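Local coordinates for protein gamma-glutamylcyclotransferase (PDB 3CRY) that catalyses the release of 5-oxoproline from gamma-glutamyl dipeptides, with a possible role in glutathione homeostasis, and induces cytochrome c release from mitochondria, at residues Lys59-Gln62 and Thr63-Gly66. The protein carries 1 engineered substitution. Sequence-based numbering, arbitrary orientation.
Sequences KTSQ and TWHG
Residues S61 to H65 form an ST-motif in the loop that joins strands 49-56 and 68-74, with S61 supplying both acceptors. The S61 side chain lies with OG anti to the backbone N (chi1 169°), which brings the hydroxyl oxygen to the amide N-H groups of T63 and W64, where it accepts a hydrogen bond from W64 N at 3.1 Å and a weak one from T63 N. The main chain closes the same turn: H65 N donates to S61 O at 2.8 Å, the donor standing above the carbonyl plane. H65 itself takes a left-handed backbone conformation, and the chain leaves the turn there.

The imidazole of H65 lies with one face over the carbonyl oxygen of Q62, NE2 being 3.2 Å from Q62 O without a hydrogen bond; its ring also stacks with Y168. Replacing H65 with an alanine would probably leave the Q62 carbonyl without its ring cover and Y168 without its stacking partner. The Q62 amide stands nearly perpendicular to the H65 ring. The W64 indole, with T63 CG2 over one face, meets the ring of Y139 at about 55°, which places it beside the inferred substrate site. A water bridges S61 N and G66 O. The bend at chi2 (-54°) folds the Q62 side chain back along its own segment, where NE2 donates an almost straight bond of 2.7 Å to T60 O.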
ATOM      1  N   LYS A  59       7.938  16.002  -4.155  1.00 13.69           N
ATOM      2  CA  LYS A  59       8.166  17.104  -3.212  1.00 13.66           C
ATOM      3  C   LYS A  59       9.298  16.740  -2.272  1.00 13.55           C
ATOM      4  O   LYS A  59       9.335  15.628  -1.743  1.00 13.51           O
ATOM      5  CB  LYS A  59       6.906  17.408  -2.393  1.00 14.51           C
ATOM      6  CG  LYS A  59       5.686  17.796  -3.208  1.00 15.47           C
ATOM      7  CD  LYS A  59       4.532  18.126  -2.273  1.00 20.50           C
ATOM      8  CE  LYS A  59       3.347  18.632  -3.058  1.00 24.42           C
ATOM      9  NZ  LYS A  59       2.293  19.139  -2.129  1.00 27.03           N
ATOM     10  N   THR A  60      10.225  17.666  -2.064  1.00 12.95           N
ATOM     11  CA  THR A  60      11.294  17.444  -1.085  1.00 13.18           C
ATOM     12  C   THR A  60      10.833  17.808   0.324  1.00 13.36           C
ATOM     13  O   THR A  60      10.397  18.940   0.583  1.00 14.14           O
ATOM     14  CB  THR A  60      12.535  18.273  -1.442  1.00 13.14           C
ATOM     15  OG1 THR A  60      13.021  17.841  -2.709  1.00 11.92           O
ATOM     16  CG2 THR A  60      13.651  18.113  -0.379  1.00 13.66           C
ATOM     17  N   SER A  61      10.940  16.840   1.228  1.00 13.67           N
ATOM     18  CA  SER A  61      10.572  17.047   2.609  1.00 13.48           C
ATOM     19  C   SER A  61      11.254  18.288   3.163  1.00 14.00           C
ATOM     20  O   SER A  61      12.476  18.415   3.107  1.00 13.63           O
ATOM     21  CB  SER A  61      10.994  15.857   3.469  1.00 13.36           C
ATOM     22  OG  SER A  61      10.848  16.213   4.830  1.00 12.40           O
ATOM     23  N   GLN A  62      10.463  19.200   3.709  1.00 14.70           N
ATOM     24  CA  GLN A  62      11.076  20.388   4.274  1.00 15.49           C
ATOM     25  C   GLN A  62      11.499  20.196   5.726  1.00 15.31           C
ATOM     26  O   GLN A  62      12.204  21.034   6.282  1.00 16.26           O
ATOM     27  CB  GLN A  62      10.195  21.616   4.041  1.00 16.48           C
ATOM     28  CG  GLN A  62      10.051  22.029   2.566  1.00 19.72           C
ATOM     29  CD  GLN A  62      11.391  22.226   1.857  1.00 23.81           C
ATOM     30  OE1 GLN A  62      12.091  23.225   2.079  1.00 27.29           O
ATOM     31  NE2 GLN A  62      11.750  21.275   0.994  1.00 23.95           N
ATOM     32  N   THR A  63      11.089  19.080   6.328  1.00 14.40           N
ATOM     33  CA  THR A  63      11.572  18.675   7.647  1.00 13.90           C
ATOM     34  C   THR A  63      12.993  18.109   7.523  1.00 13.17           C
ATOM     35  O   THR A  63      13.867  18.438   8.312  1.00 13.14           O
ATOM     36  CB  THR A  63      10.650  17.610   8.271  1.00 14.09           C
ATOM     37  OG1 THR A  63       9.380  18.211   8.536  1.00 16.52           O
ATOM     38  CG2 THR A  63      11.227  17.047   9.590  1.00 13.44           C
ATOM     39  N   TRP A  64      13.196  17.264   6.514  1.00 11.48           N
ATOM     40  CA  TRP A  64      14.429  16.489   6.401  1.00 10.93           C
ATOM     41  C   TRP A  64      15.393  16.963   5.297  1.00 10.78           C
ATOM     42  O   TRP A  64      16.577  16.639   5.332  1.00 11.37           O
ATOM     43  CB  TRP A  64      14.074  15.014   6.203  1.00 10.34           C
ATOM     44  CG  TRP A  64      13.370  14.422   7.414  1.00 10.66           C
ATOM     45  CD1 TRP A  64      12.052  14.027   7.500  1.00  9.63           C
ATOM     46  CD2 TRP A  64      13.949  14.160   8.696  1.00 10.30           C
ATOM     47  NE1 TRP A  64      11.789  13.525   8.757  1.00 10.32           N
ATOM     48  CE2 TRP A  64      12.937  13.592   9.508  1.00 10.21           C
ATOM     49  CE3 TRP A  64      15.235  14.333   9.237  1.00 11.62           C
ATOM     50  CZ2 TRP A  64      13.170  13.211  10.832  1.00  9.20           C
ATOM     51  CZ3 TRP A  64      15.475  13.945  10.558  1.00 10.55           C
ATOM     52  CH2 TRP A  64      14.451  13.391  11.340  1.00  9.52           C
ATOM     53  N   HIS A  65      14.890  17.699   4.315  1.00 10.34           N
ATOM     54  CA  HIS A  65      15.752  18.212   3.241  1.00 10.37           C
ATOM     55  C   HIS A  65      16.481  17.118   2.415  1.00  9.94           C
ATOM     56  O   HIS A  65      17.640  17.278   1.999  1.00 10.70           O
ATOM     57  CB  HIS A  65      16.739  19.258   3.815  1.00 11.16           C
ATOM     58  CG  HIS A  65      16.061  20.416   4.490  1.00 13.37           C
ATOM     59  ND1 HIS A  65      15.378  21.382   3.788  1.00 16.40           N
ATOM     60  CD2 HIS A  65      15.954  20.758   5.798  1.00 16.85           C
ATOM     61  CE1 HIS A  65      14.876  22.269   4.632  1.00 16.60           C
ATOM     62  NE2 HIS A  65      15.221  21.919   5.857  1.00 16.66           N
ATOM     63  N   GLY A  66      15.784  16.011   2.181  1.00  9.20           N
ATOM     64  CA  GLY A  66      16.296  14.912   1.360  1.00  8.22           C
ATOM     65  C   GLY A  66      15.196  13.884   1.179  1.00  7.60           C
ATOM     66  O   GLY A  66      14.082  14.072   1.689  1.00  8.16           O
TER
HETATM   67  O   HOH W   1      11.630  14.129   0.506  1.00  9.03           O